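Side-chain contacts in succinate-semialdehyde dehydrogenase (NAD(P)(+)) (Marinobacter aquaeolei, PDB 3RH9), which probably oxidises succinate semialdehyde to succinate with a nicotinamide cofactor, as a member of the aldehyde dehydrogenase family: residues I4-P7 against L8-N11; D79-D82 against G83-N87; I91-I94 against L95-H99; H99-P102 against W103-Q107; L188-I191 against A192-V196. All coordinates share one frame; numbering follows the deposited sequence.

Interaction 1 (I4-P7 against L8-N11); sequences IESP and LLEN
I4 lays its CG2 methyl against the CD1 methyl of L9, the two carbons 4.0 Å apart and the side chains slanting past one another. The same methyl, L9 CD1, lies 4.2 Å from S6 CB, so a single leucine branch is held against two residues of the preceding segment. The two meet because the chain reverses at S6-P7-L8-L9, a type I beta turn closed by the bond from L9 N to S6 O (3.0 Å); the N-H comes in from well above the carbonyl plane. P7 holds the first corner position with its fixed phi. S6 adds a side-chain link: with chi1 at 160°, OG lies beside the carbonyl carbon and takes a weak bond from L8 N at 3.1 Å, an ST turn. That hydroxyl is also hydrogen-bonded to E90 of helix 88-99. E10 runs back past the carbonyl of P7, its CG 3.7 Å from P7 O, while its N makes a weak bond to the same oxygen. The chemistry is therefore divided: L8 and L9 give their hydrocarbon to helices 88-99 and 188-197, and the serine hydroxyl, shared between a weak bond from L8 N and E90, probably helps to fix the turn on the first of these helices.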
# COMPACT_ATOMS: atom_id res chain seq x y z
N ILE A 4 -31.78 -12.79 -22.54
CA ILE A 4 -32.11 -12.92 -21.12
C ILE A 4 -33.13 -11.88 -20.63
O ILE A 4 -33.03 -10.68 -20.94
CB ILE A 4 -30.82 -12.83 -20.24
CG1 ILE A 4 -31.03 -13.55 -18.91
CG2 ILE A 4 -30.40 -11.38 -20.02
CD1 ILE A 4 -29.75 -13.73 -18.13
N GLU A 5 -34.13 -12.34 -19.88
CA GLU A 5 -35.14 -11.43 -19.37
C GLU A 5 -35.26 -11.63 -17.87
O GLU A 5 -35.27 -12.76 -17.38
CB GLU A 5 -36.49 -11.66 -20.06
N SER A 6 -35.31 -10.53 -17.15
CA SER A 6 -35.37 -10.57 -15.70
C SER A 6 -35.81 -9.21 -15.15
O SER A 6 -35.52 -8.17 -15.73
CB SER A 6 -34.00 -10.99 -15.12
OG SER A 6 -33.86 -10.62 -13.76
N PRO A 7 -36.57 -9.23 -14.06
CA PRO A 7 -36.94 -7.97 -13.41
C PRO A 7 -35.70 -7.21 -12.90
O PRO A 7 -35.70 -5.97 -12.93
CB PRO A 7 -37.83 -8.43 -12.25
CG PRO A 7 -37.57 -9.92 -12.13
CD PRO A 7 -37.32 -10.37 -13.52
N LEU A 8 -34.68 -7.93 -12.45
CA LEU A 8 -33.45 -7.29 -12.00
C LEU A 8 -32.67 -6.65 -13.16
O LEU A 8 -31.71 -5.91 -12.92
CB LEU A 8 -32.54 -8.29 -11.28
CG LEU A 8 -33.10 -8.94 -10.02
CD1 LEU A 8 -32.02 -9.77 -9.34
CD2 LEU A 8 -33.66 -7.91 -9.07
N LEU A 9 -33.08 -6.94 -14.39
CA LEU A 9 -32.38 -6.42 -15.57
C LEU A 9 -33.24 -5.56 -16.46
O LEU A 9 -33.01 -5.49 -17.66
CB LEU A 9 -31.80 -7.57 -16.39
CG LEU A 9 -30.68 -8.35 -15.70
CD1 LEU A 9 -30.30 -9.62 -16.44
CD2 LEU A 9 -29.48 -7.44 -15.56
N GLU A 10 -34.24 -4.89 -15.88
CA GLU A 10 -35.11 -3.97 -16.63
C GLU A 10 -34.37 -2.71 -17.07
O GLU A 10 -34.85 -1.94 -17.90
CB GLU A 10 -36.30 -3.55 -15.79
CG GLU A 10 -37.47 -4.51 -15.81
CD GLU A 10 -38.51 -4.15 -14.78
OE1 GLU A 10 -38.18 -4.16 -13.57
OE2 GLU A 10 -39.66 -3.83 -15.17
N ASN A 11 -33.20 -2.50 -16.49
CA ASN A 11 -32.35 -1.40 -16.90
C ASN A 11 -31.00 -1.93 -17.30
O ASN A 11 -30.19 -2.31 -16.46
CB ASN A 11 -32.23 -0.39 -15.79
CG ASN A 11 -33.53 0.32 -15.53
OD1 ASN A 11 -33.95 1.18 -16.31
ND2 ASN A 11 -34.19 -0.05 -14.43

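Interaction 2 (D79-D82 against G83-N87); sequences DIRD and GLKEN
Backbone bonds of the i to i+4 kind join D79-D82 to G83-N87, the last turns of helix 70-86. G83 N reaches D79 O at 2.7 Å and L84 N reaches I80 O at 2.9 Å, both fairly straight, whereas the bond from K85 N to R81 O is weak; E86 N closes the set on D82 O. At the end of the helix N87 has left helical geometry, yet its amide stays attached: ND2 donates to G83 O at 2.6 Å with that oxygen in the amide plane, and the N-H of N87 reaches the same acceptor, giving it two donors. In the aldehyde dehydrogenase fold this helix is one of those packed together in the N-terminal, cofactor-binding part, and its apolar face serves that packing: I80 CG2 touches L84 CD1 at 4.2 Å, and both residues rest on F117 of helix 103-123 and F193 of helix 188-197. On another side R81 and K85 cross obliquely one turn apart, R81 CD lying 3.7 Å from K85 NZ. Their positive groups are near neighbours, which is likely to be eased by the acids around them. Bends at chi2 and chi3 (-103° and -82°) fold the R81 chain so that its guanidinium lies beside D82. There NH1 makes a salt bridge to D82 OD1 (2.5 Å), in the guanidinium plane but above that of the carboxylate, and NH2 makes another to D118 of helix 103-123. A water donates to D82 OD1 and weakly accepts from K85 NZ.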
# COMPACT_ATOMS: atom_id res chain seq x y z
N ASP A 79 -28.72 -3.21 4.84
CA ASP A 79 -29.69 -3.31 3.77
C ASP A 79 -29.13 -4.08 2.56
O ASP A 79 -29.79 -4.97 2.04
CB ASP A 79 -30.17 -1.92 3.33
CG ASP A 79 -31.09 -1.25 4.36
OD1 ASP A 79 -31.44 -1.89 5.38
OD2 ASP A 79 -31.47 -0.06 4.12
N ILE A 80 -27.93 -3.72 2.11
CA ILE A 80 -27.32 -4.43 0.99
C ILE A 80 -27.14 -5.92 1.31
O ILE A 80 -27.46 -6.78 0.49
CB ILE A 80 -25.98 -3.82 0.58
CG1 ILE A 80 -26.20 -2.43 -0.03
CG2 ILE A 80 -25.29 -4.71 -0.42
CD1 ILE A 80 -24.93 -1.59 -0.14
N ARG A 81 -26.64 -6.23 2.50
CA ARG A 81 -26.45 -7.62 2.89
C ARG A 81 -27.76 -8.40 2.84
O ARG A 81 -27.78 -9.57 2.46
CB ARG A 81 -25.83 -7.71 4.28
CG ARG A 81 -25.87 -9.10 4.90
CD ARG A 81 -26.96 -9.19 5.94
NE ARG A 81 -26.51 -8.66 7.22
CZ ARG A 81 -27.30 -8.02 8.09
NH1 ARG A 81 -28.58 -7.81 7.81
NH2 ARG A 81 -26.80 -7.59 9.24
N ASP A 82 -28.85 -7.73 3.21
CA ASP A 82 -30.18 -8.32 3.18
C ASP A 82 -30.70 -8.39 1.75
O ASP A 82 -31.32 -9.38 1.36
CB ASP A 82 -31.15 -7.50 4.04
CG ASP A 82 -30.88 -7.64 5.54
OD1 ASP A 82 -30.10 -8.54 5.91
OD2 ASP A 82 -31.45 -6.85 6.33
N GLY A 83 -30.47 -7.34 0.97
CA GLY A 83 -30.85 -7.33 -0.43
C GLY A 83 -30.22 -8.49 -1.21
O GLY A 83 -30.90 -9.18 -1.97
N LEU A 84 -28.93 -8.71 -1.02
CA LEU A 84 -28.31 -9.84 -1.70
C LEU A 84 -29.04 -11.13 -1.32
O LEU A 84 -29.50 -11.86 -2.19
CB LEU A 84 -26.83 -9.94 -1.37
CG LEU A 84 -25.98 -8.86 -2.04
CD1 LEU A 84 -24.61 -8.78 -1.38
CD2 LEU A 84 -25.86 -9.10 -3.54
N LYS A 85 -29.16 -11.40 -0.03
CA LYS A 85 -29.68 -12.68 0.42
C LYS A 85 -31.08 -12.94 -0.14
O LYS A 85 -31.43 -14.08 -0.46
CB LYS A 85 -29.69 -12.75 1.95
CG LYS A 85 -28.33 -13.00 2.61
CD LYS A 85 -28.49 -13.02 4.13
CE LYS A 85 -27.15 -12.81 4.85
NZ LYS A 85 -27.28 -12.86 6.34
N GLU A 86 -31.87 -11.87 -0.27
CA GLU A 86 -33.23 -11.96 -0.78
C GLU A 86 -33.28 -12.27 -2.26
O GLU A 86 -34.14 -13.03 -2.70
CB GLU A 86 -33.95 -10.64 -0.58
CG GLU A 86 -34.13 -10.27 0.85
CD GLU A 86 -34.84 -8.96 0.97
OE1 GLU A 86 -35.68 -8.70 0.08
OE2 GLU A 86 -34.55 -8.20 1.92
N ASN A 87 -32.40 -11.66 -3.04
CA ASN A 87 -32.42 -11.84 -4.47
C ASN A 87 -31.35 -12.83 -4.87
O ASN A 87 -30.77 -12.74 -5.94
CB ASN A 87 -32.23 -10.51 -5.18
CG ASN A 87 -33.23 -9.48 -4.72
OD1 ASN A 87 -34.21 -9.20 -5.41
ND2 ASN A 87 -32.99 -8.92 -3.54
O HOH W 1 -29.57 -10.80 7.56

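Interaction 3 (I91-I94 against L95-H99); sequences IGRI and LCMEH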
# COMPACT_ATOMS: atom_id res chain seq x y z
N ILE A 91 -30.16 -13.62 -8.93
CA ILE A 91 -28.81 -13.15 -9.22
C ILE A 91 -27.96 -14.37 -9.56
O ILE A 91 -27.22 -14.37 -10.54
CB ILE A 91 -28.22 -12.37 -8.05
CG1 ILE A 91 -28.94 -11.04 -7.90
CG2 ILE A 91 -26.73 -12.15 -8.26
CD1 ILE A 91 -28.56 -10.28 -6.68
N GLY A 92 -28.10 -15.41 -8.75
CA GLY A 92 -27.54 -16.71 -9.07
C GLY A 92 -27.88 -17.17 -10.48
O GLY A 92 -27.05 -17.79 -11.14
N ARG A 93 -29.08 -16.85 -10.96
CA ARG A 93 -29.48 -17.26 -12.31
C ARG A 93 -28.67 -16.53 -13.35
O ARG A 93 -28.01 -17.14 -14.19
CB ARG A 93 -30.97 -17.02 -12.56
CG ARG A 93 -31.51 -17.81 -13.73
CD ARG A 93 -33.00 -17.56 -13.96
NE ARG A 93 -33.28 -16.16 -14.28
CZ ARG A 93 -33.59 -15.70 -15.48
NH1 ARG A 93 -33.69 -16.54 -16.50
NH2 ARG A 93 -33.83 -14.41 -15.67
N ILE A 94 -28.73 -15.20 -13.28
CA ILE A 94 -27.96 -14.35 -14.18
C ILE A 94 -26.46 -14.65 -14.11
O ILE A 94 -25.75 -14.58 -15.12
CB ILE A 94 -28.23 -12.87 -13.87
CG1 ILE A 94 -29.71 -12.55 -14.07
CG2 ILE A 94 -27.38 -11.97 -14.75
CD1 ILE A 94 -30.22 -11.40 -13.24
N LEU A 95 -25.97 -14.98 -12.93
CA LEU A 95 -24.56 -15.26 -12.78
C LEU A 95 -24.25 -16.52 -13.58
O LEU A 95 -23.33 -16.57 -14.40
CB LEU A 95 -24.24 -15.48 -11.31
CG LEU A 95 -22.77 -15.27 -10.93
CD1 LEU A 95 -22.65 -14.87 -9.47
CD2 LEU A 95 -21.95 -16.52 -11.22
N CYS A 96 -25.05 -17.55 -13.33
CA CYS A 96 -24.89 -18.83 -13.98
C CYS A 96 -24.80 -18.70 -15.50
O CYS A 96 -23.92 -19.28 -16.15
CB CYS A 96 -26.07 -19.73 -13.63
SG CYS A 96 -26.02 -21.31 -14.46
N MSE A 97 -25.71 -17.92 -16.07
CA MSE A 97 -25.83 -17.89 -17.51
C MSE A 97 -24.69 -17.17 -18.19
O MSE A 97 -24.31 -17.53 -19.30
CB MSE A 97 -27.16 -17.32 -17.94
CG MSE A 97 -28.28 -18.34 -17.83
SE MSE A 97 -30.05 -17.52 -17.84
CE MSE A 97 -31.14 -19.16 -17.76
N GLU A 98 -24.13 -16.15 -17.54
CA GLU A 98 -23.08 -15.36 -18.18
C GLU A 98 -21.67 -15.89 -17.88
O GLU A 98 -20.76 -15.73 -18.68
CB GLU A 98 -23.21 -13.88 -17.82
CG GLU A 98 -22.93 -13.56 -16.38
CD GLU A 98 -23.08 -12.08 -16.07
OE1 GLU A 98 -23.24 -11.28 -17.02
OE2 GLU A 98 -23.03 -11.71 -14.87
N HIS A 99 -21.51 -16.52 -16.72
CA HIS A 99 -20.24 -17.10 -16.31
C HIS A 99 -20.10 -18.56 -16.73
O HIS A 99 -19.08 -18.95 -17.27
CB HIS A 99 -20.09 -17.00 -14.79
CG HIS A 99 -18.82 -17.57 -14.26
ND1 HIS A 99 -18.74 -18.85 -13.76
CD2 HIS A 99 -17.59 -17.03 -14.11
CE1 HIS A 99 -17.51 -19.08 -13.33
NE2 HIS A 99 -16.79 -17.99 -13.53
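R93, I94 and L95 carry most of this contact within helix 88-99, and R93 does so by meeting M97 one turn on. The selenomethionine, extended beyond CG, brings its CE to 3.9 Å from R93 NH1, the methyl approaching the guanidinium at a slant. R93 gets there by a bend at chi3 (61°), the rest of its chain running straight from a CG anti to the backbone N. Its polar atoms have other duties: NE forms a salt bridge with E90, and NH2 donates to the carbonyl of E5 in the N-terminal arm. M97 N meanwhile bonds to R93 O at 3.1 Å. I94 is engaged chiefly through its carbonyl, over which E98 folds its CG at 3.3 Å; the accompanying bond from E98 N is weak. Helix 88-99 packs between helices 103-123 and 188-197, the latter a crossover helix of the Rossmann-type sheet, and the buried side chains are shared out accordingly. I94 lies on L188 and A192, while L95 touches T189 of the same helix and A106 of helix 103-123. L95 is tied back by its N-H to I91 O at 2.8 Å, its CB resting 3.3 Å from that oxygen. E98 takes the less usual CG position between backbone N and carbonyl carbon (chi1 68°). Its carboxylate is thereby placed at the start of helix 188-197, where OE1 accepts from L188 N and OE2 is hydrogen-bonded to the hydroxyl of T189.

Interaction 4 (H99-P102 against W103-Q107); sequences HGKP and WKEAQ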
# COMPACT_ATOMS: atom_id res chain seq x y z
N HIS A 99 -21.51 -16.52 -16.72
CA HIS A 99 -20.24 -17.10 -16.31
C HIS A 99 -20.10 -18.56 -16.73
O HIS A 99 -19.08 -18.95 -17.27
CB HIS A 99 -20.09 -17.00 -14.79
CG HIS A 99 -18.82 -17.57 -14.26
ND1 HIS A 99 -18.74 -18.85 -13.76
CD2 HIS A 99 -17.59 -17.03 -14.11
CE1 HIS A 99 -17.51 -19.08 -13.33
NE2 HIS A 99 -16.79 -17.99 -13.53
N GLY A 100 -21.12 -19.37 -16.48
CA GLY A 100 -21.08 -20.78 -16.83
C GLY A 100 -21.20 -21.63 -15.58
O GLY A 100 -21.70 -22.75 -15.61
N LYS A 101 -20.73 -21.08 -14.47
CA LYS A 101 -20.86 -21.70 -13.16
C LYS A 101 -22.28 -22.26 -12.93
O LYS A 101 -23.27 -21.65 -13.34
CB LYS A 101 -20.54 -20.63 -12.11
CG LYS A 101 -20.08 -21.13 -10.77
CD LYS A 101 -19.85 -19.95 -9.82
CE LYS A 101 -19.06 -18.85 -10.53
NZ LYS A 101 -18.36 -17.91 -9.61
N PRO A 102 -22.39 -23.41 -12.26
CA PRO A 102 -23.71 -24.00 -11.99
C PRO A 102 -24.57 -23.15 -11.06
O PRO A 102 -24.04 -22.53 -10.13
CB PRO A 102 -23.37 -25.33 -11.32
CG PRO A 102 -21.97 -25.62 -11.72
CD PRO A 102 -21.30 -24.28 -11.81
N TRP A 103 -25.88 -23.15 -11.30
CA TRP A 103 -26.82 -22.30 -10.58
C TRP A 103 -26.64 -22.32 -9.07
O TRP A 103 -26.52 -21.28 -8.44
CB TRP A 103 -28.24 -22.72 -10.91
CG TRP A 103 -29.24 -21.65 -10.67
CD1 TRP A 103 -29.04 -20.48 -10.01
CD2 TRP A 103 -30.61 -21.67 -11.08
NE1 TRP A 103 -30.21 -19.75 -10.00
CE2 TRP A 103 -31.18 -20.46 -10.64
CE3 TRP A 103 -31.41 -22.59 -11.78
CZ2 TRP A 103 -32.52 -20.15 -10.88
CZ3 TRP A 103 -32.73 -22.27 -12.01
CH2 TRP A 103 -33.27 -21.07 -11.56
N LYS A 104 -26.65 -23.51 -8.49
CA LYS A 104 -26.28 -23.71 -7.08
C LYS A 104 -25.03 -22.92 -6.68
O LYS A 104 -25.11 -21.99 -5.89
CB LYS A 104 -26.01 -25.19 -6.81
CG LYS A 104 -27.24 -26.02 -6.53
CD LYS A 104 -26.82 -27.39 -6.03
CE LYS A 104 -26.07 -27.28 -4.70
NZ LYS A 104 -27.00 -26.97 -3.57
N GLU A 105 -23.88 -23.32 -7.21
CA GLU A 105 -22.64 -22.60 -6.92
C GLU A 105 -22.88 -21.09 -7.01
O GLU A 105 -22.47 -20.33 -6.13
CB GLU A 105 -21.51 -23.04 -7.86
CG GLU A 105 -20.09 -22.67 -7.40
CD GLU A 105 -18.96 -23.17 -8.32
OE1 GLU A 105 -19.23 -23.87 -9.32
OE2 GLU A 105 -17.79 -22.88 -8.03
N ALA A 106 -23.56 -20.65 -8.07
CA ALA A 106 -23.82 -19.23 -8.25
C ALA A 106 -24.52 -18.66 -7.03
O ALA A 106 -24.12 -17.65 -6.47
CB ALA A 106 -24.63 -18.98 -9.51
N GLN A 107 -25.59 -19.33 -6.59
CA GLN A 107 -26.38 -18.83 -5.49
C GLN A 107 -25.53 -18.73 -4.25
O GLN A 107 -25.61 -17.74 -3.52
CB GLN A 107 -27.58 -19.73 -5.24
CG GLN A 107 -28.64 -19.60 -6.32
CD GLN A 107 -29.82 -20.52 -6.08
OE1 GLN A 107 -30.04 -20.98 -4.96
NE2 GLN A 107 -30.57 -20.80 -7.13
O HOH W 2 -17.88 -19.59 -7.38
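W103 is the first helical residue of helix 103-123, directly after P102, while its ring lies against R93 and its NE1 donates to E89 O, both outside the turn. E105 follows as the main partner of the loop. Its chain, extended beyond CG, crosses that of K101 at about a right angle, so that E105 CG meets K101 CD at 3.6 Å. Further out, E105 OE1 sits over hydrocarbon, 3.3 Å from P102 CD. This is the short link between two helices: G100, at a positive phi of 118°, ends helix 88-99, K101 N bonds to H99 ND1 at 3.1 Å, and P102 takes the N-cap position. A capping-box acid would reach back from E105's place to the N-cap N-H, but proline has none, and the carboxylate lies alongside the ring instead. The E105 OE2 atom accepts from G285 N, and a water that takes a bond from K101 NZ (2.8 Å) donates weakly to it. An alanine in place of E105 would keep only CB, and would probably leave the N-H of G285 without this acceptor and take away the packing on K101 CD and P102 CD. K101 NZ itself is paired with E109 one turn further on. A106 completes the helix start: its N-H bonds to P102 O at 2.8 Å, and its CB stands 3.7 Å from the same oxygen.

Interaction 5 (L188-I191 against A192-V196); sequences LTMI and AFFSV
L188 begins with a backbone bond, its O accepting A192 N at 2.9 Å, and so starts the crossover helix of the beta-alpha-beta unit 178-181, 188-197, 207-209, part of the Rossmann-type sheet of the cofactor-binding domain. Its side chain packs on I40, A41 and V43 of strand 39-44. T189 repeats the pattern with F193 N, 2.9 Å from T189 O, while its side chain touches P160 and I161. M190, a selenomethionine, sets out away from 192-196 at CB, but bends at chi2 (58°) and chi3 bring its methyl back to lie beside both phenylalanines. M190 CE meets F193 CD2 at 3.6 Å, at the edge of the ring and near its plane. It comes to the edge of the F194 ring as well, where the modelled spacing is too short to be trusted. M190 O also lies in the F194 ring plane, 3.5 Å from F194 CD2, and accepts F194 N. F194 itself packs on Y15 and on V207 and L209 of the neighbouring strand; a serine in its place would probably open a gap beside V207 and L209 and deprive Y15 of its ring partner. I191 closes the segment by resting on L9 and L209, with its carbonyl oxygen accepting S195 N, the distance from I191 O to S195 N being 2.8 Å.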
# COMPACT_ATOMS: atom_id res chain seq x y z
N LEU A 188 -23.85 -8.51 -16.29
CA LEU A 188 -25.26 -8.62 -15.94
C LEU A 188 -25.47 -8.86 -14.45
O LEU A 188 -26.49 -8.47 -13.88
CB LEU A 188 -25.96 -9.71 -16.75
CG LEU A 188 -25.69 -9.71 -18.26
CD1 LEU A 188 -26.22 -10.99 -18.87
CD2 LEU A 188 -26.25 -8.46 -18.95
N THR A 189 -24.51 -9.52 -13.82
CA THR A 189 -24.63 -9.77 -12.40
C THR A 189 -24.51 -8.40 -11.76
O THR A 189 -25.19 -8.10 -10.79
CB THR A 189 -23.56 -10.74 -11.89
OG1 THR A 189 -23.82 -12.03 -12.44
CG2 THR A 189 -23.60 -10.86 -10.39
N MSE A 190 -23.65 -7.57 -12.35
CA MSE A 190 -23.41 -6.25 -11.81
C MSE A 190 -24.67 -5.40 -11.95
O MSE A 190 -25.09 -4.71 -11.02
CB MSE A 190 -22.23 -5.57 -12.52
CG MSE A 190 -21.67 -4.40 -11.73
SE MSE A 190 -21.10 -5.02 -9.95
CE MSE A 190 -21.47 -3.43 -8.93
N ILE A 191 -25.27 -5.47 -13.13
CA ILE A 191 -26.49 -4.72 -13.35
C ILE A 191 -27.56 -5.15 -12.33
O ILE A 191 -28.22 -4.30 -11.73
CB ILE A 191 -26.98 -4.85 -14.80
CG1 ILE A 191 -25.97 -4.17 -15.73
CG2 ILE A 191 -28.33 -4.18 -14.96
CD1 ILE A 191 -26.30 -4.31 -17.17
N ALA A 192 -27.68 -6.46 -12.12
CA ALA A 192 -28.65 -7.00 -11.17
C ALA A 192 -28.41 -6.47 -9.76
O ALA A 192 -29.35 -6.05 -9.07
CB ALA A 192 -28.62 -8.51 -11.17
N PHE A 193 -27.16 -6.49 -9.34
CA PHE A 193 -26.73 -5.91 -8.08
C PHE A 193 -27.15 -4.43 -7.96
O PHE A 193 -27.71 -4.01 -6.95
CB PHE A 193 -25.22 -6.07 -7.92
CG PHE A 193 -24.72 -5.72 -6.56
CD1 PHE A 193 -25.47 -6.02 -5.44
CD2 PHE A 193 -23.50 -5.08 -6.40
CE1 PHE A 193 -25.00 -5.70 -4.17
CE2 PHE A 193 -23.02 -4.76 -5.14
CZ PHE A 193 -23.76 -5.07 -4.02
N PHE A 194 -26.88 -3.64 -9.00
CA PHE A 194 -27.25 -2.23 -8.96
C PHE A 194 -28.75 -2.07 -8.93
O PHE A 194 -29.27 -1.20 -8.25
CB PHE A 194 -26.63 -1.44 -10.10
CG PHE A 194 -25.33 -0.81 -9.74
CD1 PHE A 194 -25.28 0.50 -9.32
CD2 PHE A 194 -24.16 -1.54 -9.76
CE1 PHE A 194 -24.08 1.09 -8.96
CE2 PHE A 194 -22.96 -0.94 -9.40
CZ PHE A 194 -22.93 0.37 -9.00
N SER A 195 -29.46 -2.93 -9.66
CA SER A 195 -30.91 -2.91 -9.59
C SER A 195 -31.38 -3.14 -8.16
O SER A 195 -32.28 -2.44 -7.69
CB SER A 195 -31.53 -3.96 -10.52
OG SER A 195 -32.94 -3.91 -10.42
N VAL A 196 -30.77 -4.10 -7.46
CA VAL A 196 -31.13 -4.35 -6.07
C VAL A 196 -30.78 -3.18 -5.14
O VAL A 196 -31.55 -2.87 -4.25
CB VAL A 196 -30.54 -5.68 -5.51
CG1 VAL A 196 -30.70 -5.77 -3.99
CG2 VAL A 196 -31.21 -6.87 -6.16

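The five contacts illustrate how local turns and helix faces combine into one packed cluster. They run from the N-terminal arm (interaction 1) through helices 70-86, 88-99 and 103-123 (interactions 2, 3 and 4) to crossover helix 188-197 (interaction 5). Interactions 3 and 4 share H99, their centres about 6 Å apart. Interaction 5 is a hub: interactions 1, 3 and 2 touch it, their centres about 9, 11 and 12 Å from its own. Interaction 4 does not, its nearest atoms about 7 Å away, and among these five is joined to it through interaction 3. Arm and helices thus gather about helix 188-197, which packs on strand 207-209 of the Rossmann-type sheet, away from the predicted active-site residue E256.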